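Local coordinates for putative ABC transporter, periplasmic binding protein, amino acid (Neisseria gonorrhoeae, PDB 2YLN) that binds L-cystine as the solute receptor of a putative amino-acid ABC transporter, probably delivering it for uptake into the cell, at residues T71-D76 with F100-W105; G81-V86 with A121-L126. The protein carries 1 engineered substitution. All blocks are in the same frame, centred on the assembly; numbering follows the deposited sequence. Where two conformers were deposited one is given.

Contact 1: T71-D76 with F100-W105. With CYS (cysteine), chain B; CYS (cysteine), chain C.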
ATOM      1  N   THR A  71       6.472  -0.557  -3.885  1.00  4.63           N
ATOM      2  CA  THR A  71       7.450   0.356  -3.308  1.00  4.29           C
ATOM      3  C   THR A  71       8.611  -0.544  -2.871  1.00  4.83           C
ATOM      4  O   THR A  71       8.493  -1.273  -1.872  1.00  5.97           O
ATOM      5  CB  THR A  71       6.839   1.155  -2.164  1.00  4.55           C
ATOM      6  OG1 THR A  71       7.920   1.835  -1.491  1.00  4.82           O
ATOM      7  CG2 THR A  71       6.051   0.396  -1.172  1.00  6.08           C
ATOM      8  N   TYR A  72       9.676  -0.548  -3.680  1.00  4.80           N
ATOM      9  CA  TYR A  72      10.758  -1.521  -3.463  1.00  6.28           C
ATOM     10  C   TYR A  72      12.015  -1.040  -4.118  1.00  5.76           C
ATOM     11  O   TYR A  72      11.989  -0.095  -4.875  1.00  6.90           O
ATOM     12  CB  TYR A  72      10.321  -2.929  -4.034  1.00  6.69           C
ATOM     13  CG  TYR A  72      10.233  -3.030  -5.531  1.00  6.29           C
ATOM     14  CD1 TYR A  72       9.115  -2.584  -6.184  1.00  5.91           C
ATOM     15  CD2 TYR A  72      11.272  -3.510  -6.252  1.00  7.87           C
ATOM     16  CE1 TYR A  72       9.033  -2.681  -7.564  1.00  6.96           C
ATOM     17  CE2 TYR A  72      11.225  -3.559  -7.640  1.00  8.77           C
ATOM     18  CZ  TYR A  72      10.108  -3.103  -8.299  1.00  7.52           C
ATOM     19  OH  TYR A  72       9.989  -3.186  -9.691  1.00 10.58           O
ATOM     20  N   HIS A  73      13.135  -1.713  -3.839  1.00  7.14           N
ATOM     21  CA  HIS A  73      14.359  -1.404  -4.517  1.00  8.32           C
ATOM     22  C   HIS A  73      14.655  -2.410  -5.584  1.00  8.45           C
ATOM     23  O   HIS A  73      14.572  -3.606  -5.361  1.00 10.02           O
ATOM     24  CB  HIS A  73      15.544  -1.363  -3.527  1.00  9.14           C
ATOM     25  CG  HIS A  73      15.483  -0.195  -2.593  1.00 10.19           C
ATOM     26  ND1 HIS A  73      16.186   0.990  -2.787  1.00 13.91           N
ATOM     27  CD2 HIS A  73      14.703   0.021  -1.545  1.00 11.89           C
ATOM     28  CE1 HIS A  73      15.832   1.845  -1.844  1.00 14.36           C
ATOM     29  NE2 HIS A  73      14.980   1.261  -1.031  1.00 12.56           N
ATOM     30  N   ASP A  74      15.038  -1.912  -6.747  1.00  9.38           N
ATOM     31  CA  ASP A  74      15.369  -2.763  -7.855  1.00 11.11           C
ATOM     32  C   ASP A  74      16.782  -3.332  -7.714  1.00 11.86           C
ATOM     33  O   ASP A  74      17.442  -3.108  -6.669  1.00 13.11           O
ATOM     34  CB  ASP A  74      15.150  -2.069  -9.183  1.00 12.24           C
ATOM     35  CG  ASP A  74      16.180  -1.031  -9.519  1.00 13.29           C
ATOM     36  OD1 ASP A  74      17.259  -0.991  -8.906  1.00 13.98           O
ATOM     37  OD2 ASP A  74      15.855  -0.295 -10.494  1.00 21.06           O
ATOM     38  N   LYS A  75      17.226  -4.108  -8.691  0.70 13.67           N
ATOM     39  CA  LYS A  75      18.475  -4.868  -8.532  0.70 14.32           C
ATOM     40  C   LYS A  75      19.691  -3.979  -8.478  0.70 17.14           C
ATOM     41  O   LYS A  75      20.795  -4.474  -8.194  0.70 19.84           O
ATOM     42  CB  LYS A  75      18.710  -5.796  -9.707  0.70 14.80           C
ATOM     43  CG  LYS A  75      18.913  -5.032 -11.006  0.70 15.65           C
ATOM     44  CD  LYS A  75      19.037  -5.956 -12.227  0.70 17.54           C
ATOM     45  CE  LYS A  75      19.159  -5.198 -13.474  0.70 20.53           C
ATOM     46  NZ  LYS A  75      20.506  -4.577 -13.800  0.70 24.77           N
ATOM     47  N   ASP A  76      19.536  -2.720  -8.882  1.00 16.30           N
ATOM     48  CA  ASP A  76      20.550  -1.690  -8.781  1.00 16.84           C
ATOM     49  C   ASP A  76      20.380  -0.731  -7.632  1.00 17.63           C
ATOM     50  O   ASP A  76      21.119   0.282  -7.554  1.00 20.25           O
ATOM     51  CB  ASP A  76      20.635  -0.960 -10.167  1.00 19.55           C
ATOM     52  CG  ASP A  76      21.260  -1.888 -11.288  1.00 19.49           C
ATOM     53  OD1 ASP A  76      22.362  -2.489 -11.055  1.00 26.67           O
ATOM     54  OD2 ASP A  76      20.575  -2.051 -12.316  1.00 24.62           O
ATOM     55  N   PHE A 100      11.595  10.699  -0.402  1.00  5.21           N
ATOM     56  CA  PHE A 100      10.963   9.531   0.178  1.00  5.20           C
ATOM     57  C   PHE A 100      11.657   9.135   1.467  1.00  6.10           C
ATOM     58  O   PHE A 100      12.884   9.021   1.527  1.00  8.45           O
ATOM     59  CB  PHE A 100      11.025   8.372  -0.814  1.00  5.99           C
ATOM     60  CG  PHE A 100      10.188   8.591  -2.023  1.00  6.14           C
ATOM     61  CD1 PHE A 100       8.829   8.360  -2.036  1.00  5.75           C
ATOM     62  CD2 PHE A 100      10.751   9.057  -3.215  1.00  7.40           C
ATOM     63  CE1 PHE A 100       8.061   8.545  -3.157  1.00  6.77           C
ATOM     64  CE2 PHE A 100       9.993   9.323  -4.338  1.00  8.26           C
ATOM     65  CZ  PHE A 100       8.636   9.045  -4.325  1.00  7.46           C
ATOM     66  N   LYS A 101      10.871   8.945   2.508  0.50  5.79           N
ATOM     67  CA  LYS A 101      11.306   8.612   3.873  0.50  5.78           C
ATOM     68  C   LYS A 101      10.916   7.139   4.119  0.50  5.67           C
ATOM     69  O   LYS A 101       9.757   6.855   4.435  0.50  5.65           O
ATOM     70  CB  LYS A 101      10.636   9.581   4.878  0.50  7.18           C
ATOM     71  CG  LYS A 101      11.311  10.976   4.798  0.50  9.30           C
ATOM     72  CD  LYS A 101      11.022  11.880   5.967  0.50  8.95           C
ATOM     73  CE  LYS A 101      11.689  11.395   7.355  0.50 12.26           C
ATOM     74  NZ  LYS A 101      13.211  11.405   7.535  0.50 13.50           N
ATOM     75  N   GLU A 102      11.872   6.232   3.926  1.00  6.07           N
ATOM     76  CA  GLU A 102      11.539   4.845   4.023  1.00  6.20           C
ATOM     77  C   GLU A 102      11.233   4.505   5.476  1.00  5.93           C
ATOM     78  O   GLU A 102      11.973   4.843   6.406  1.00  8.61           O
ATOM     79  CB  GLU A 102      12.607   3.946   3.418  1.00  8.03           C
ATOM     80  CG  GLU A 102      12.731   4.217   1.921  1.00 11.15           C
ATOM     81  CD  GLU A 102      13.696   3.384   1.166  1.00 14.26           C
ATOM     82  OE1 GLU A 102      13.742   2.211   1.327  1.00 20.72           O
ATOM     83  OE2 GLU A 102      14.411   3.959   0.347  1.00 20.91           O
ATOM     84  N   THR A 103      10.119   3.816   5.658  1.00  5.23           N
ATOM     85  CA  THR A 103       9.494   3.669   6.983  1.00  5.18           C
ATOM     86  C   THR A 103       8.908   2.288   7.148  1.00  5.24           C
ATOM     87  O   THR A 103       8.197   1.821   6.240  1.00  5.68           O
ATOM     88  CB  THR A 103       8.460   4.755   7.182  1.00  5.23           C
ATOM     89  OG1 THR A 103       9.081   6.043   7.036  1.00  6.09           O
ATOM     90  CG2 THR A 103       7.770   4.691   8.525  1.00  6.74           C
ATOM     91  N   GLN A 104       9.107   1.646   8.307  0.60  5.19           N
ATOM     92  CA  GLN A 104       8.430   0.403   8.644  0.60  5.57           C
ATOM     93  C   GLN A 104       6.932   0.599   8.590  0.60  5.58           C
ATOM     94  O   GLN A 104       6.399   1.606   9.094  0.60  5.33           O
ATOM     95  CB  GLN A 104       8.822  -0.056  10.050  0.60  6.57           C
ATOM     96  CG  GLN A 104      10.257  -0.436  10.223  0.60  4.96           C
ATOM     97  CD  GLN A 104      10.764  -1.519   9.296  0.60  8.26           C
ATOM     98  OE1 GLN A 104      11.713  -1.318   8.461  0.60 13.03           O
ATOM     99  NE2 GLN A 104      10.180  -2.644   9.378  0.60 11.15           N
ATOM    100  N   TRP A 105       6.208  -0.404   8.103  1.00  5.51           N
ATOM    101  CA  TRP A 105       4.769  -0.263   7.988  1.00  5.19           C
ATOM    102  C   TRP A 105       4.118   0.129   9.294  1.00  5.36           C
ATOM    103  O   TRP A 105       3.275   1.020   9.357  1.00  5.11           O
ATOM    104  CB  TRP A 105       4.053  -1.523   7.395  1.00  6.46           C
ATOM    105  CG  TRP A 105       2.611  -1.203   7.435  1.00  5.43           C
ATOM    106  CD1 TRP A 105       1.725  -1.487   8.443  1.00  6.38           C
ATOM    107  CD2 TRP A 105       1.952  -0.187   6.689  1.00  5.09           C
ATOM    108  NE1 TRP A 105       0.590  -0.759   8.342  1.00  6.51           N
ATOM    109  CE2 TRP A 105       0.740   0.095   7.290  1.00  5.43           C
ATOM    110  CE3 TRP A 105       2.327   0.589   5.565  1.00  5.66           C
ATOM    111  CZ2 TRP A 105      -0.081   1.090   6.877  1.00  6.90           C
ATOM    112  CZ3 TRP A 105       1.487   1.576   5.142  1.00  5.67           C
ATOM    113  CH2 TRP A 105       0.343   1.847   5.801  1.00  6.85           C
TER
HETATM  114  N   CYS B 500      -2.820  -1.637   2.363  1.00  4.96           N
HETATM  115  CA  CYS B 500      -2.116  -1.447   3.648  1.00  4.46           C
HETATM  116  C   CYS B 500      -2.941  -0.575   4.597  1.00  4.33           C
HETATM  117  O   CYS B 500      -3.688   0.273   4.062  1.00  5.19           O
HETATM  118  CB  CYS B 500      -0.753  -0.783   3.432  1.00  5.06           C
HETATM  119  SG  CYS B 500       0.375  -1.750   2.432  1.00  5.16           S
HETATM  120  OXT CYS B 500      -2.780  -0.737   5.823  1.00  4.76           O
HETATM  121  N   CYS C 600       3.607  -4.134   2.993  0.80  4.38           N
HETATM  122  CA  CYS C 600       3.090  -4.287   4.375  0.80  3.93           C
HETATM  123  C   CYS C 600       2.506  -5.705   4.502  0.80  5.08           C
HETATM  124  O   CYS C 600       2.596  -6.462   3.500  0.80  4.72           O
HETATM  125  CB  CYS C 600       2.022  -3.262   4.647  0.80  4.87           C
HETATM  126  SG  CYS C 600       0.551  -3.517   3.562  0.80  5.50           S
HETATM  127  OXT CYS C 600       2.013  -5.971   5.581  0.80  7.44           O
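His73 and Glu102 meet in a histidine–carboxylate hydrogen bond at the protein surface, tying the strand 71-73 to the end of strand 97-102, in a family whose two-lobed fold closes around its solute. From CB, the His73 side chain turns beside its own backbone N (chi1 -69°), which brings the imidazole to the glutamate. On the ring, CD2 lies 3.7 Å from Glu102 OE1, and CE1 is 3.4 Å from Glu102 OE2. Between them NE2 donates its N-H to Glu102 OE1 at 2.8 Å, nearly straight at 173°. The oxygen lies almost in the ring plane and is approached on its syn side. ND1 is hydrogen-bonded to the carbonyl of Gly77, so both ring nitrogens face acceptors, consistent with a positively charged imidazole. Glutamate suits the place because its chain, extended beyond CG, carries the carboxylate out to the ring edge. Farther along segment 100-105, Trp105 turns its indole to the ligand, two cysteines whose SG atoms lie 2.1 Å apart, as in a disulfide. The chain B cysteine sets its CB over one indole face, and its OXT sits 3.4 Å from Trp105 CZ2.

Contact 2: G81-V86 with A121-L126. With CYS (cysteine), chain B.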
ATOM      1  N   GLY A  81       8.795   1.058  -7.931  1.00  5.56           N
ATOM      2  CA  GLY A  81       7.496   0.506  -7.635  1.00  5.01           C
ATOM      3  C   GLY A  81       6.394   1.469  -8.059  1.00  4.62           C
ATOM      4  O   GLY A  81       6.601   2.662  -8.157  1.00  5.02           O
ATOM      5  N   TYR A  82       5.200   0.907  -8.244  1.00  4.70           N
ATOM      6  CA  TYR A  82       4.093   1.717  -8.774  1.00  4.10           C
ATOM      7  C   TYR A  82       3.837   2.951  -7.950  1.00  4.10           C
ATOM      8  O   TYR A  82       3.729   4.051  -8.504  1.00  4.35           O
ATOM      9  CB  TYR A  82       2.839   0.827  -8.840  1.00  5.12           C
ATOM     10  CG  TYR A  82       1.638   1.571  -9.410  1.00  4.58           C
ATOM     11  CD1 TYR A  82       1.514   1.671 -10.778  1.00  5.08           C
ATOM     12  CD2 TYR A  82       0.646   2.094  -8.627  1.00  5.19           C
ATOM     13  CE1 TYR A  82       0.399   2.289 -11.319  1.00  5.24           C
ATOM     14  CE2 TYR A  82      -0.450   2.707  -9.151  1.00  5.78           C
ATOM     15  CZ  TYR A  82      -0.592   2.794 -10.518  1.00  4.60           C
ATOM     16  OH  TYR A  82      -1.687   3.366 -11.130  1.00  5.56           O
ATOM     17  N   ASP A  83       3.709   2.825  -6.639  1.00  4.01           N
ATOM     18  CA  ASP A  83       3.349   3.977  -5.826  1.00  4.46           C
ATOM     19  C   ASP A  83       4.423   5.078  -5.861  1.00  4.24           C
ATOM     20  O   ASP A  83       4.141   6.268  -5.865  1.00  4.42           O
ATOM     21  CB  ASP A  83       3.089   3.620  -4.364  1.00  4.27           C
ATOM     22  CG  ASP A  83       1.875   2.763  -4.156  1.00  3.93           C
ATOM     23  OD1 ASP A  83       1.702   1.718  -4.827  1.00  5.59           O
ATOM     24  OD2 ASP A  83       1.002   3.145  -3.314  1.00  4.69           O
ATOM     25  N   VAL A  84       5.679   4.618  -5.841  1.00  4.17           N
ATOM     26  CA  VAL A  84       6.803   5.534  -5.897  1.00  4.72           C
ATOM     27  C   VAL A  84       6.801   6.291  -7.241  1.00  4.50           C
ATOM     28  O   VAL A  84       7.016   7.511  -7.270  1.00  5.10           O
ATOM     29  CB  VAL A  84       8.125   4.768  -5.671  1.00  4.98           C
ATOM     30  CG1 VAL A  84       9.338   5.634  -5.952  1.00  6.15           C
ATOM     31  CG2 VAL A  84       8.155   4.241  -4.245  1.00  5.98           C
ATOM     32  N   GLU A  85       6.666   5.564  -8.341  1.00  4.83           N
ATOM     33  CA  GLU A  85       6.706   6.180  -9.655  1.00  5.03           C
ATOM     34  C   GLU A  85       5.507   7.108  -9.874  1.00  4.92           C
ATOM     35  O   GLU A  85       5.648   8.163 -10.471  1.00  5.67           O
ATOM     36  CB  GLU A  85       6.863   5.140 -10.757  1.00  5.33           C
ATOM     37  CG  GLU A  85       8.117   4.308 -10.656  1.00  6.67           C
ATOM     38  CD  GLU A  85       9.453   5.024 -10.670  1.00  7.32           C
ATOM     39  OE1 GLU A  85       9.511   6.246 -10.939  1.00 10.92           O
ATOM     40  OE2 GLU A  85      10.462   4.366 -10.420  1.00  9.76           O
ATOM     41  N   VAL A  86       4.311   6.733  -9.391  1.00  4.76           N
ATOM     42  CA  VAL A  86       3.186   7.616  -9.471  1.00  4.97           C
ATOM     43  C   VAL A  86       3.495   8.921  -8.710  1.00  4.88           C
ATOM     44  O   VAL A  86       3.237  10.008  -9.180  1.00  4.96           O
ATOM     45  CB  VAL A  86       1.904   6.970  -8.926  1.00  5.40           C
ATOM     46  CG1 VAL A  86       0.796   7.981  -8.777  1.00  6.58           C
ATOM     47  CG2 VAL A  86       1.411   5.867  -9.862  1.00  6.74           C
ATOM     48  N   ALA A 121       2.433   7.286   0.526  1.00  3.55           N
ATOM     49  CA  ALA A 121       2.185   6.618  -0.757  1.00  4.12           C
ATOM     50  C   ALA A 121       2.537   5.146  -0.572  1.00  3.53           C
ATOM     51  O   ALA A 121       3.730   4.751  -0.677  1.00  4.14           O
ATOM     52  CB  ALA A 121       2.985   7.226  -1.889  1.00  4.64           C
ATOM     53  N   ASN A 122       1.565   4.325  -0.230  1.00  3.33           N
ATOM     54  CA  ASN A 122       1.858   2.959   0.155  1.00  3.66           C
ATOM     55  C   ASN A 122       0.609   2.075   0.155  1.00  3.36           C
ATOM     56  O   ASN A 122       0.318   1.354   1.107  1.00  4.22           O
ATOM     57  CB  ASN A 122       2.510   2.930   1.518  1.00  3.65           C
ATOM     58  CG  ASN A 122       3.484   1.781   1.694  1.00  4.15           C
ATOM     59  OD1 ASN A 122       4.686   1.997   1.618  1.00  4.92           O
ATOM     60  ND2 ASN A 122       3.013   0.569   1.924  1.00  4.49           N
ATOM     61  N   GLN A 123      -0.163   2.128  -0.960  1.00  3.39           N
ATOM     62  CA  GLN A 123      -1.334   1.281  -1.104  1.00  3.53           C
ATOM     63  C   GLN A 123      -2.309   1.447   0.080  1.00  3.52           C
ATOM     64  O   GLN A 123      -2.896   0.468   0.553  1.00  3.99           O
ATOM     65  CB  GLN A 123      -0.971  -0.172  -1.329  1.00  4.07           C
ATOM     66  CG  GLN A 123      -0.319  -0.428  -2.690  1.00  4.06           C
ATOM     67  CD  GLN A 123      -1.298  -0.181  -3.808  1.00  4.33           C
ATOM     68  OE1 GLN A 123      -2.340  -0.848  -3.876  1.00  5.53           O
ATOM     69  NE2 GLN A 123      -1.058   0.800  -4.664  1.00  5.14           N
ATOM     70  N   VAL A 124      -2.546   2.697   0.452  1.00  3.82           N
ATOM     71  CA  VAL A 124      -3.423   2.996   1.578  1.00  4.17           C
ATOM     72  C   VAL A 124      -4.768   3.561   1.112  1.00  3.89           C
ATOM     73  O   VAL A 124      -4.813   4.518   0.362  1.00  4.43           O
ATOM     74  CB  VAL A 124      -2.755   4.034   2.567  1.00  4.51           C
ATOM     75  CG1 VAL A 124      -3.612   4.335   3.729  1.00  5.65           C
ATOM     76  CG2 VAL A 124      -1.427   3.480   3.028  1.00  7.14           C
ATOM     77  N   GLY A 125      -5.821   2.986   1.658  1.00  4.43           N
ATOM     78  CA  GLY A 125      -7.152   3.582   1.662  1.00  5.25           C
ATOM     79  C   GLY A 125      -7.559   3.903   3.093  1.00  4.89           C
ATOM     80  O   GLY A 125      -6.936   3.507   4.080  1.00  5.88           O
ATOM     81  N   LEU A 126      -8.697   4.615   3.224  1.00  5.15           N
ATOM     82  CA  LEU A 126      -9.230   4.996   4.527  1.00  5.62           C
ATOM     83  C   LEU A 126     -10.146   3.916   4.998  1.00  5.88           C
ATOM     84  O   LEU A 126     -11.373   4.043   5.036  1.00  8.54           O
ATOM     85  CB  LEU A 126      -9.883   6.390   4.474  1.00  7.65           C
ATOM     86  CG  LEU A 126      -9.062   7.483   3.874  1.00  7.79           C
ATOM     87  CD1 LEU A 126      -9.874   8.806   3.884  1.00 12.33           C
ATOM     88  CD2 LEU A 126      -7.706   7.599   4.637  1.00 10.43           C
TER
HETATM   89  N   CYS B 500      -2.820  -1.637   2.363  1.00  4.96           N
HETATM   90  CA  CYS B 500      -2.116  -1.447   3.648  1.00  4.46           C
HETATM   91  C   CYS B 500      -2.941  -0.575   4.597  1.00  4.33           C
HETATM   92  O   CYS B 500      -3.688   0.273   4.062  1.00  5.19           O
HETATM   93  CB  CYS B 500      -0.753  -0.783   3.432  1.00  5.06           C
HETATM   94  SG  CYS B 500       0.375  -1.750   2.432  1.00  5.16           S
HETATM   95  OXT CYS B 500      -2.780  -0.737   5.823  1.00  4.76           O
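Asp83, in the first turn of helix 82-94, grips Gln123 through both carboxylate oxygens. Hydrogen bonding dominates. The side-chain amide of Gln123 donates from NE2 to Asp83 OD1 (2.9 Å, 157°), entering at the syn lone pair, while the backbone N of Gln123 donates to Asp83 OD2 at 2.8 Å from above the carboxylate plane. A weak third bond runs from NE2 to Asp83 OD2. Gln123 can offer both donors because its chain bends at chi2 (-66°), bringing NE2 back to the carboxylate. The amide and carboxylate planes stand almost perpendicular. Outside the pair, Tyr141 OH is hydrogen-bonded to Asp83 OD2 and Ser142 OG to Gln123 NE2, so the buried polar groups are well supplied with partners.

Packing is modest. The small side chain of Ala121 suits a place facing the helix, its CB 4.4 Å from Asp83 CB. Tyr82 presents its ring edge to Asp83 OD1 and has Val86 CG2 over one face.

Ligand binding comes next. Gln123 O accepts a 2.8 Å hydrogen bond from the amino N of the chain B cysteine, and Asn122 O lies 3.3 Å from that cysteine's CB. Asn122 itself is fixed elsewhere, its OD1 accepting from the backbone N of Glu64.

An acid surrounded by neutral donors near the start of a helix would probably be stabilised as the anion. Asp83 probably helps to hold the left-handed backbone of Gln123, a second-shell role that would help to set the carbonyl that receives the ligand's amino group.

The two contacts interleave along the chain, in the order 71-76, 81-86, 100-105 and 121-126, with centres about 11 Å apart. Helix 82-94 belongs to contact 2 and leads into strand 97-102 of contact 1, while strand 97-102 pairs in parallel with strand 58-63, which also pairs with strand 119-120 just before segment 121-126. The two contacts touch directly: Thr71 CG2 packs 3.5 Å from Asn122 OD1, and Trp105 CH2 lies 3.7 Å from Val124 CG2. Contact 1 joins its segments at the surface, contact 2 in the buried interior, yet in each the later segment reaches the cystine, Trp105 in one and Asn122 to Val124 in the other, so neighbouring parts of the same region line the pocket.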